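Long-range contacts in Fe-regulated protein B (Neisseria meningitidis, PDB 4AIP), which transports iron across the meningococcal outer membrane as a TonB-dependent receptor, and is probably involved in siderophore uptake: residues B[223-228]-B[243-248]; B[272-277]-B[303-308]; B[334-339]-B[356-361]. All blocks are in the same frame, centred on the assembly; numbering follows the deposited sequence.

Interaction 1. Residues B[223-228]-B[243-248]; sequences EKDYEA and YSALDK
Salt bridge, backbone pairing and side-chain-to-backbone bonds join residues 223-226 to residues 244-248, where barrel strand 212-223 ends and strand 246-259 begins. The charged link is Lys248 NZ to Glu223 OE1, 3.1 Å and weak as a hydrogen bond; the extended glutamate and the bent lysine cross obliquely, and Asn101 adds a weak hydrogen bond to the same oxygen. Of the backbone bonds, Glu223 N to Leu246 O is 2.9 Å and fairly straight, whereas the return bond from Leu246 N to Glu223 O is weak; together they form one antiparallel hydrogen-bonded pair. Beyond it Asp225 takes over: its OD1 accepts Ala245 N at 3.0 Å, nearly along the C-O axis, and Ser244 N at 3.1 Å from above the carboxylate plane. With CG anti to the carbonyl carbon (chi1 -74°), the carboxylate reaches these two consecutive amides. Ser244 answers in the other direction, its OG accepting Tyr226 N at 3.2 Å while also bonding to Val241 O. CB of Ser244 lies 3.6 Å from CD1 of the Tyr226 ring, whose hydroxyl bonds to Pro728 O. Ala245 CB packs on the backbone, 3.2 Å from Glu223 O. Side chains thus replace strand pairing where the two strands part: just past the last strand pair one Asp225 oxygen holds two successive N-H groups, which would probably favour its ionised form.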
loop_
_atom_site.group_PDB
_atom_site.type_symbol
_atom_site.label_atom_id
_atom_site.label_comp_id
_atom_site.label_asym_id
_atom_site.label_seq_id
_atom_site.Cartn_x
_atom_site.Cartn_y
_atom_site.Cartn_z
ATOM N N GLU B 223 -4.667 -13.363 5.590
ATOM C CA GLU B 223 -5.389 -14.636 5.789
ATOM C C GLU B 223 -6.350 -14.908 4.650
ATOM O O GLU B 223 -7.153 -14.055 4.291
ATOM C CB GLU B 223 -6.177 -14.610 7.111
ATOM C CG GLU B 223 -5.323 -14.533 8.373
ATOM C CD GLU B 223 -6.110 -14.794 9.668
ATOM O OE1 GLU B 223 -7.313 -14.384 9.787
ATOM O OE2 GLU B 223 -5.523 -15.423 10.597
ATOM N N LYS B 224 -6.297 -16.127 4.130
ATOM C CA LYS B 224 -7.240 -16.555 3.099
ATOM C C LYS B 224 -8.554 -17.066 3.700
ATOM O O LYS B 224 -8.659 -17.170 4.914
ATOM C CB LYS B 224 -6.578 -17.643 2.265
ATOM C CG LYS B 224 -5.975 -17.156 0.981
ATOM C CD LYS B 224 -5.024 -16.008 1.092
ATOM C CE LYS B 224 -5.301 -15.023 -0.062
ATOM N NZ LYS B 224 -4.634 -13.698 0.105
ATOM N N ASP B 225 -9.554 -17.339 2.844
ATOM C CA ASP B 225 -10.715 -18.135 3.210
ATOM C C ASP B 225 -10.261 -19.382 3.984
ATOM O O ASP B 225 -9.353 -20.126 3.494
ATOM C CB ASP B 225 -11.501 -18.563 1.973
ATOM C CG ASP B 225 -12.270 -17.416 1.384
ATOM O OD1 ASP B 225 -12.311 -16.317 2.004
ATOM O OD2 ASP B 225 -12.875 -17.596 0.312
ATOM N N TYR B 226 -10.832 -19.584 5.182
ATOM C CA TYR B 226 -10.454 -20.715 5.997
ATOM C C TYR B 226 -11.303 -21.937 5.694
ATOM O O TYR B 226 -12.481 -21.829 5.348
ATOM C CB TYR B 226 -10.493 -20.376 7.500
ATOM C CG TYR B 226 -11.870 -20.259 8.095
ATOM C CD1 TYR B 226 -12.552 -19.048 8.082
ATOM C CD2 TYR B 226 -12.492 -21.371 8.678
ATOM C CE1 TYR B 226 -13.802 -18.916 8.630
ATOM C CE2 TYR B 226 -13.776 -21.257 9.238
ATOM C CZ TYR B 226 -14.421 -20.014 9.207
ATOM O OH TYR B 226 -15.686 -19.877 9.712
ATOM N N GLU B 227 -10.669 -23.095 5.832
ATOM C CA GLU B 227 -11.321 -24.373 5.659
ATOM C C GLU B 227 -11.909 -24.809 7.010
ATOM O O GLU B 227 -11.199 -24.885 8.001
ATOM C CB GLU B 227 -10.294 -25.370 5.161
ATOM C CG GLU B 227 -10.801 -26.749 4.829
ATOM C CD GLU B 227 -9.750 -27.580 4.094
ATOM O OE1 GLU B 227 -9.082 -27.033 3.185
ATOM O OE2 GLU B 227 -9.615 -28.780 4.429
ATOM N N ALA B 228 -13.214 -25.059 7.063
ATOM C CA ALA B 228 -13.830 -25.619 8.280
ATOM C C ALA B 228 -13.475 -27.102 8.444
ATOM O O ALA B 228 -12.859 -27.711 7.557
ATOM C CB ALA B 228 -15.291 -25.435 8.246
ATOM N N TYR B 243 -15.622 -15.675 1.850
ATOM C CA TYR B 243 -15.426 -14.277 2.267
ATOM C C TYR B 243 -14.994 -14.099 3.696
ATOM O O TYR B 243 -15.414 -13.197 4.392
ATOM C CB TYR B 243 -16.641 -13.416 1.949
ATOM C CG TYR B 243 -17.031 -13.492 0.517
ATOM C CD1 TYR B 243 -16.329 -12.767 -0.468
ATOM C CD2 TYR B 243 -18.091 -14.301 0.120
ATOM C CE1 TYR B 243 -16.703 -12.831 -1.797
ATOM C CE2 TYR B 243 -18.459 -14.374 -1.230
ATOM C CZ TYR B 243 -17.769 -13.636 -2.169
ATOM O OH TYR B 243 -18.161 -13.734 -3.465
ATOM N N SER B 244 -14.127 -14.981 4.108
ATOM C CA SER B 244 -13.622 -15.018 5.450
ATOM C C SER B 244 -12.143 -14.659 5.415
ATOM O O SER B 244 -11.503 -14.602 6.444
ATOM C CB SER B 244 -13.836 -16.414 6.037
ATOM O OG SER B 244 -13.146 -17.411 5.309
ATOM N N ALA B 245 -11.605 -14.459 4.215
ATOM C CA ALA B 245 -10.291 -13.829 4.038
ATOM C C ALA B 245 -10.267 -12.374 4.543
ATOM O O ALA B 245 -11.200 -11.622 4.343
ATOM C CB ALA B 245 -9.832 -13.898 2.574
ATOM N N LEU B 246 -9.185 -12.041 5.238
ATOM C CA LEU B 246 -8.908 -10.699 5.684
ATOM C C LEU B 246 -7.439 -10.463 5.704
ATOM O O LEU B 246 -6.664 -11.345 6.065
ATOM C CB LEU B 246 -9.448 -10.435 7.083
ATOM C CG LEU B 246 -10.915 -10.075 7.231
ATOM C CD1 LEU B 246 -11.264 -9.920 8.733
ATOM C CD2 LEU B 246 -11.223 -8.829 6.454
ATOM N N ASP B 247 -7.090 -9.248 5.302
ATOM C CA ASP B 247 -5.745 -8.747 5.320
ATOM C C ASP B 247 -5.772 -7.829 6.533
ATOM O O ASP B 247 -6.506 -6.825 6.556
ATOM C CB ASP B 247 -5.513 -8.006 3.983
ATOM C CG ASP B 247 -4.101 -7.401 3.822
ATOM O OD1 ASP B 247 -3.207 -7.495 4.697
ATOM O OD2 ASP B 247 -3.884 -6.809 2.750
ATOM N N LYS B 248 -5.020 -8.196 7.562
ATOM C CA LYS B 248 -5.082 -7.495 8.839
ATOM C C LYS B 248 -3.747 -6.897 9.248
ATOM O O LYS B 248 -2.753 -7.612 9.462
ATOM C CB LYS B 248 -5.577 -8.404 9.969
ATOM C CG LYS B 248 -6.951 -9.024 9.776
ATOM C CD LYS B 248 -7.340 -9.777 11.026
ATOM C CE LYS B 248 -7.568 -11.232 10.750
ATOM N NZ LYS B 248 -7.101 -12.100 11.863
#

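Interaction 2. Residues B[272-277]-B[303-308]; sequences KDQHRG and YRETTQ
The Arg276 side chain runs alongside Tyr303, with guanidinium and ring planes almost perpendicular (83°). CG of Arg276 sits between its backbone N and carbonyl carbon (chi1 53°) and the chain bends twice beyond it, which brings NE to 3.6 Å from Tyr303 OH. The strand pairing itself sets Arg276 CB 3.4 Å from the same hydroxyl. Glu305 OE2 lies at the edge of the Tyr303 ring, in its plane, so close to the phenol oxygen that the length of the bond as modelled is doubtful. That same OE2 stands over the centre of the Arg276 guanidinium, 4.1 Å above its plane, so charge attraction acts there without an N-H pointing at the oxygen. Arg276 and Glu305 share one face with Gln274 and Thr307. The backbones pair antiparallel as neighbouring strands in the transmembrane beta-barrel wall of a TonB-dependent receptor, 166° between strand directions; His275 N to Thr306 O, 2.9 Å, is one of six backbone bonds. Thr307 CG2, anti to its own nitrogen, meets Lys272 CG at 3.8 Å, the lysine bending farther on to touch a bound N8E detergent. On the other face His275 stacks on Phe137, and Asp273 OD2 accepts the N-H of Asp140. Gly277, nearly fully extended, lies where the chain turns a corner; its N and O still pair with Arg304. Arg276 binds L-glutamate in another structure of this protein; none is bound to this chain.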
loop_
_atom_site.group_PDB
_atom_site.type_symbol
_atom_site.label_atom_id
_atom_site.label_comp_id
_atom_site.label_asym_id
_atom_site.label_seq_id
_atom_site.Cartn_x
_atom_site.Cartn_y
_atom_site.Cartn_z
ATOM N N LYS B 272 -3.048 1.784 15.288
ATOM C CA LYS B 272 -4.024 1.541 14.263
ATOM C C LYS B 272 -4.125 0.041 14.054
ATOM O O LYS B 272 -3.106 -0.630 14.034
ATOM C CB LYS B 272 -3.665 2.262 12.959
ATOM C CG LYS B 272 -4.711 2.039 11.955
ATOM C CD LYS B 272 -4.322 2.291 10.532
ATOM C CE LYS B 272 -4.376 3.707 10.173
ATOM N NZ LYS B 272 -5.009 3.779 8.849
ATOM N N ASP B 273 -5.363 -0.440 13.833
ATOM C CA ASP B 273 -5.679 -1.852 13.659
ATOM C C ASP B 273 -6.639 -1.904 12.484
ATOM O O ASP B 273 -7.749 -1.342 12.551
ATOM C CB ASP B 273 -6.479 -2.265 14.907
ATOM C CG ASP B 273 -6.290 -3.751 15.301
ATOM O OD1 ASP B 273 -6.453 -4.640 14.436
ATOM O OD2 ASP B 273 -6.049 -4.013 16.498
ATOM N N GLN B 274 -6.298 -2.582 11.412
ATOM C CA GLN B 274 -7.174 -2.502 10.248
ATOM C C GLN B 274 -7.439 -3.853 9.551
ATOM O O GLN B 274 -6.514 -4.665 9.332
ATOM C CB GLN B 274 -6.546 -1.524 9.276
ATOM C CG GLN B 274 -7.361 -1.281 8.110
ATOM C CD GLN B 274 -6.788 -0.222 7.239
ATOM O OE1 GLN B 274 -7.449 0.784 6.974
ATOM N NE2 GLN B 274 -5.556 -0.402 6.804
ATOM N N HIS B 275 -8.690 -4.045 9.142
ATOM C CA HIS B 275 -9.033 -5.236 8.409
ATOM C C HIS B 275 -9.541 -4.892 7.045
ATOM O O HIS B 275 -10.440 -4.072 6.946
ATOM C CB HIS B 275 -10.156 -5.969 9.095
ATOM C CG HIS B 275 -9.903 -6.315 10.528
ATOM N ND1 HIS B 275 -10.914 -6.731 11.363
ATOM C CD2 HIS B 275 -8.772 -6.342 11.270
ATOM C CE1 HIS B 275 -10.422 -6.982 12.561
ATOM N NE2 HIS B 275 -9.120 -6.774 12.528
ATOM N N ARG B 276 -9.043 -5.557 5.994
ATOM C CA ARG B 276 -9.547 -5.296 4.642
ATOM C C ARG B 276 -9.785 -6.557 3.861
ATOM O O ARG B 276 -9.072 -7.555 4.006
ATOM C CB ARG B 276 -8.584 -4.392 3.852
ATOM C CG ARG B 276 -7.203 -4.890 3.835
ATOM C CD ARG B 276 -6.321 -3.764 4.258
ATOM N NE ARG B 276 -5.708 -3.198 3.057
ATOM C CZ ARG B 276 -5.038 -2.046 2.990
ATOM N NH1 ARG B 276 -4.870 -1.293 4.066
ATOM N NH2 ARG B 276 -4.540 -1.628 1.813
ATOM N N GLY B 277 -10.782 -6.522 3.009
ATOM C CA GLY B 277 -10.962 -7.628 2.081
ATOM C C GLY B 277 -12.341 -7.560 1.475
ATOM O O GLY B 277 -13.099 -6.609 1.715
ATOM N N TYR B 303 -15.535 -4.790 -1.413
ATOM C CA TYR B 303 -14.358 -4.424 -0.641
ATOM C C TYR B 303 -14.666 -3.501 0.585
ATOM O O TYR B 303 -15.455 -2.534 0.505
ATOM C CB TYR B 303 -13.339 -3.756 -1.547
ATOM C CG TYR B 303 -12.083 -3.353 -0.807
ATOM C CD1 TYR B 303 -11.125 -4.299 -0.446
ATOM C CD2 TYR B 303 -11.902 -2.022 -0.390
ATOM C CE1 TYR B 303 -9.921 -3.910 0.215
ATOM C CE2 TYR B 303 -10.747 -1.626 0.318
ATOM C CZ TYR B 303 -9.753 -2.578 0.605
ATOM O OH TYR B 303 -8.598 -2.127 1.294
ATOM N N ARG B 304 -14.011 -3.784 1.692
ATOM C CA ARG B 304 -14.285 -3.126 2.930
ATOM C C ARG B 304 -13.038 -2.949 3.749
ATOM O O ARG B 304 -12.173 -3.857 3.775
ATOM C CB ARG B 304 -15.215 -4.009 3.706
ATOM C CG ARG B 304 -16.088 -3.246 4.626
ATOM C CD ARG B 304 -17.422 -3.805 4.673
ATOM N NE ARG B 304 -18.109 -3.321 3.471
ATOM C CZ ARG B 304 -18.912 -4.065 2.748
ATOM N NH1 ARG B 304 -19.087 -5.251 3.153
ATOM N NH2 ARG B 304 -19.540 -3.652 1.663
ATOM N N GLU B 305 -12.913 -1.798 4.409
ATOM C CA GLU B 305 -11.897 -1.662 5.463
ATOM C C GLU B 305 -12.604 -1.271 6.734
ATOM O O GLU B 305 -13.509 -0.397 6.727
ATOM C CB GLU B 305 -10.809 -0.609 5.134
ATOM C CG GLU B 305 -10.496 -0.492 3.659
ATOM C CD GLU B 305 -9.296 0.411 3.316
ATOM O OE1 GLU B 305 -9.235 1.506 3.908
ATOM O OE2 GLU B 305 -8.492 0.029 2.414
ATOM N N THR B 306 -12.210 -1.917 7.829
ATOM C CA THR B 306 -12.764 -1.563 9.093
ATOM C C THR B 306 -11.569 -1.352 10.029
ATOM O O THR B 306 -10.638 -2.157 10.053
ATOM C CB THR B 306 -13.952 -2.546 9.580
ATOM O OG1 THR B 306 -13.451 -3.565 10.419
ATOM C CG2 THR B 306 -14.690 -3.244 8.418
ATOM N N THR B 307 -11.561 -0.221 10.739
ATOM C CA THR B 307 -10.356 0.269 11.402
ATOM C C THR B 307 -10.604 0.753 12.843
ATOM O O THR B 307 -11.639 1.379 13.153
ATOM C CB THR B 307 -9.801 1.458 10.599
ATOM O OG1 THR B 307 -9.980 1.205 9.204
ATOM C CG2 THR B 307 -8.365 1.625 10.866
ATOM N N GLN B 308 -9.630 0.535 13.712
ATOM C CA GLN B 308 -9.687 1.075 15.051
ATOM C C GLN B 308 -8.373 1.769 15.300
ATOM O O GLN B 308 -7.275 1.169 15.075
ATOM C CB GLN B 308 -9.906 -0.032 16.091
ATOM C CG GLN B 308 -10.438 0.452 17.428
ATOM C CD GLN B 308 -10.577 -0.671 18.458
ATOM O OE1 GLN B 308 -9.595 -1.171 18.970
ATOM N NE2 GLN B 308 -11.797 -1.053 18.760
#

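Interaction 3. Residues B[334-339]-B[356-361]; sequences EKERYS and HTRITT
Strands 334-339 and 356-361 run antiparallel, 172° between their directions with axes 4.7 Å apart, and are joined by four backbone hydrogen bonds between Lys335 and Ile359 and between Arg337 and Thr357. The first pair is short in both directions, Lys335 N to Ile359 O being 2.7 Å. One face carries Glu334, Glu336, Tyr338, His356, Arg358 and Thr360. Glu334 has CG anti to its carbonyl carbon and then bends at chi2 (-80°), which turns the carboxylate toward the neighbouring strand, alongside Thr360. Both Glu334 oxygens, OE1 and OE2, lie 3.0 Å from Thr360 OG1, in weak contacts. Lys390 NZ also bonds to that hydroxyl. Glu334 OE1 further forms a long salt bridge, 3.9 Å to Arg358 NH2, approaching the edge of the guanidinium near its plane. The stems of Glu336 and Arg358 run abreast off the sheet, with their CG atoms 3.7 Å apart. Tyr338 and His356 cross at about a right angle, ND1 of the histidine coming to the edge of the phenol ring at Tyr338 CD1, 4.1 Å away. On the opposite face the CB atoms of Lys335 and Ile359 meet. There a water bridges the strands: it donates to Arg337 O, accepts from Arg337 NH1 at 2.8 Å and bonds to Thr357 OG1. Asp342 forms a salt bridge with that same NH1. In the assembly, Lys224 of the third subunit packs on Glu336 and Ile278 of that subunit packs on Tyr338. Polar groups thus make up most of this barrel-wall contact, but they work differently on its two faces: direct charge pairing of Glu334 with Arg358 on one, and a water shared by Arg337 and Thr357 on the other.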
loop_
_atom_site.group_PDB
_atom_site.type_symbol
_atom_site.label_atom_id
_atom_site.label_comp_id
_atom_site.label_asym_id
_atom_site.label_seq_id
_atom_site.Cartn_x
_atom_site.Cartn_y
_atom_site.Cartn_z
ATOM N N GLU B 334 -11.018 6.163 17.244
ATOM C CA GLU B 334 -11.782 6.238 16.004
ATOM C C GLU B 334 -12.125 4.885 15.543
ATOM O O GLU B 334 -11.246 3.998 15.483
ATOM C CB GLU B 334 -10.980 6.839 14.875
ATOM C CG GLU B 334 -10.647 8.270 15.077
ATOM C CD GLU B 334 -11.826 9.250 14.732
ATOM O OE1 GLU B 334 -12.802 8.846 13.996
ATOM O OE2 GLU B 334 -11.704 10.438 15.185
ATOM N N LYS B 335 -13.392 4.728 15.191
ATOM C CA LYS B 335 -13.824 3.509 14.603
ATOM C C LYS B 335 -14.395 3.792 13.238
ATOM O O LYS B 335 -15.313 4.627 13.056
ATOM C CB LYS B 335 -14.820 2.807 15.462
ATOM C CG LYS B 335 -14.500 1.338 15.364
ATOM C CD LYS B 335 -15.099 0.458 16.433
ATOM C CE LYS B 335 -15.851 1.395 17.341
ATOM N NZ LYS B 335 -15.876 1.295 18.784
ATOM N N GLU B 336 -13.857 3.102 12.257
ATOM C CA GLU B 336 -14.307 3.337 10.907
ATOM C C GLU B 336 -14.757 2.164 10.148
ATOM O O GLU B 336 -14.218 1.056 10.310
ATOM C CB GLU B 336 -13.217 3.939 10.101
ATOM C CG GLU B 336 -13.324 5.332 10.154
ATOM C CD GLU B 336 -12.303 6.009 9.269
ATOM O OE1 GLU B 336 -12.532 6.047 8.013
ATOM O OE2 GLU B 336 -11.303 6.509 9.855
ATOM N N ARG B 337 -15.746 2.438 9.312
ATOM C CA ARG B 337 -16.082 1.553 8.252
ATOM C C ARG B 337 -16.008 2.298 6.922
ATOM O O ARG B 337 -16.621 3.367 6.697
ATOM C CB ARG B 337 -17.437 0.887 8.467
ATOM C CG ARG B 337 -17.853 -0.023 7.351
ATOM C CD ARG B 337 -19.341 -0.255 7.435
ATOM N NE ARG B 337 -19.812 -1.231 6.462
ATOM C CZ ARG B 337 -20.295 -0.915 5.271
ATOM N NH1 ARG B 337 -20.400 0.367 4.892
ATOM N NH2 ARG B 337 -20.711 -1.871 4.473
ATOM N N TYR B 338 -15.221 1.718 6.043
ATOM C CA TYR B 338 -15.157 2.153 4.667
ATOM C C TYR B 338 -15.600 1.008 3.725
ATOM O O TYR B 338 -15.114 -0.127 3.817
ATOM C CB TYR B 338 -13.716 2.561 4.329
ATOM C CG TYR B 338 -13.544 2.809 2.857
ATOM C CD1 TYR B 338 -13.933 4.043 2.254
ATOM C CD2 TYR B 338 -13.058 1.798 2.040
ATOM C CE1 TYR B 338 -13.793 4.244 0.862
ATOM C CE2 TYR B 338 -12.903 2.000 0.652
ATOM C CZ TYR B 338 -13.267 3.202 0.080
ATOM O OH TYR B 338 -13.112 3.371 -1.289
ATOM N N SER B 339 -16.477 1.333 2.800
ATOM C CA SER B 339 -16.872 0.390 1.800
ATOM C C SER B 339 -16.667 1.018 0.449
ATOM O O SER B 339 -16.984 2.198 0.277
ATOM C CB SER B 339 -18.333 0.059 1.996
ATOM O OG SER B 339 -18.909 -0.373 0.778
ATOM N N HIS B 356 -18.437 5.820 3.947
ATOM C CA HIS B 356 -17.489 5.957 4.982
ATOM C C HIS B 356 -18.240 6.358 6.198
ATOM O O HIS B 356 -18.966 7.295 6.134
ATOM C CB HIS B 356 -16.700 7.072 4.442
ATOM C CG HIS B 356 -15.547 7.447 5.207
ATOM N ND1 HIS B 356 -14.535 6.582 5.462
ATOM C CD2 HIS B 356 -15.164 8.645 5.657
ATOM C CE1 HIS B 356 -13.577 7.231 6.086
ATOM N NE2 HIS B 356 -13.946 8.480 6.241
ATOM N N THR B 357 -18.102 5.602 7.279
ATOM C CA THR B 357 -18.864 5.798 8.469
ATOM C C THR B 357 -17.898 5.908 9.608
ATOM O O THR B 357 -17.001 5.079 9.760
ATOM C CB THR B 357 -19.825 4.599 8.706
ATOM O OG1 THR B 357 -20.697 4.435 7.569
ATOM C CG2 THR B 357 -20.678 4.830 9.919
ATOM N N ARG B 358 -18.064 6.937 10.431
ATOM C CA ARG B 358 -17.133 7.090 11.581
ATOM C C ARG B 358 -17.772 7.088 12.921
ATOM O O ARG B 358 -18.918 7.504 13.052
ATOM C CB ARG B 358 -16.364 8.341 11.442
ATOM C CG ARG B 358 -15.595 8.297 10.164
ATOM C CD ARG B 358 -15.331 9.650 9.690
ATOM N NE ARG B 358 -14.632 10.278 10.762
ATOM C CZ ARG B 358 -14.224 11.543 10.789
ATOM N NH1 ARG B 358 -14.396 12.401 9.845
ATOM N NH2 ARG B 358 -13.623 11.987 11.797
ATOM N N ILE B 359 -17.058 6.566 13.912
ATOM C CA ILE B 359 -17.426 6.831 15.305
ATOM C C ILE B 359 -16.186 7.331 16.003
ATOM O O ILE B 359 -15.148 6.638 15.992
ATOM C CB ILE B 359 -17.891 5.602 16.043
ATOM C CG1 ILE B 359 -18.952 4.867 15.240
ATOM C CG2 ILE B 359 -18.436 6.003 17.430
ATOM C CD1 ILE B 359 -19.212 3.439 15.750
ATOM N N THR B 360 -16.312 8.507 16.630
ATOM C CA THR B 360 -15.200 9.122 17.327
ATOM C C THR B 360 -15.490 9.141 18.803
ATOM O O THR B 360 -16.593 9.578 19.205
ATOM C CB THR B 360 -14.960 10.607 16.846
ATOM O OG1 THR B 360 -14.736 10.624 15.431
ATOM C CG2 THR B 360 -13.753 11.254 17.590
ATOM N N THR B 361 -14.501 8.715 19.588
ATOM C CA THR B 361 -14.632 8.672 21.022
ATOM C C THR B 361 -13.483 9.467 21.664
ATOM O O THR B 361 -12.300 9.120 21.511
ATOM C CB THR B 361 -14.678 7.182 21.498
ATOM O OG1 THR B 361 -15.847 6.558 20.948
ATOM C CG2 THR B 361 -14.688 7.053 23.002
HETATM O O HOH W 1 -19.317 2.844 5.500
#

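Overall arrangement
The three contacts follow one another along the chain and round the barrel wall. Interactions 1 and 2, with centres 14 Å apart, join through neighbouring strands 246-259 and 264-276: Asp247 O lies 2.9 Å from Arg276 N, a probable hydrogen bond, and Lys248 packs on His275. Interactions 2 and 3 are closer, 10 Å between centres, with Glu305 O 2.8 Å from Tyr338 N across strands 302-318 and 325-339. Interactions 1 and 3 do not touch, their nearest atoms about 10 Å apart. Arg276, whose L-glutamate site is empty here, lies in interaction 2. The side chain of Leu246 is about 6 Å from that of Arg276. The side chain of Tyr338 is about 8 Å from that of Arg276. The detergent reaches Lys272.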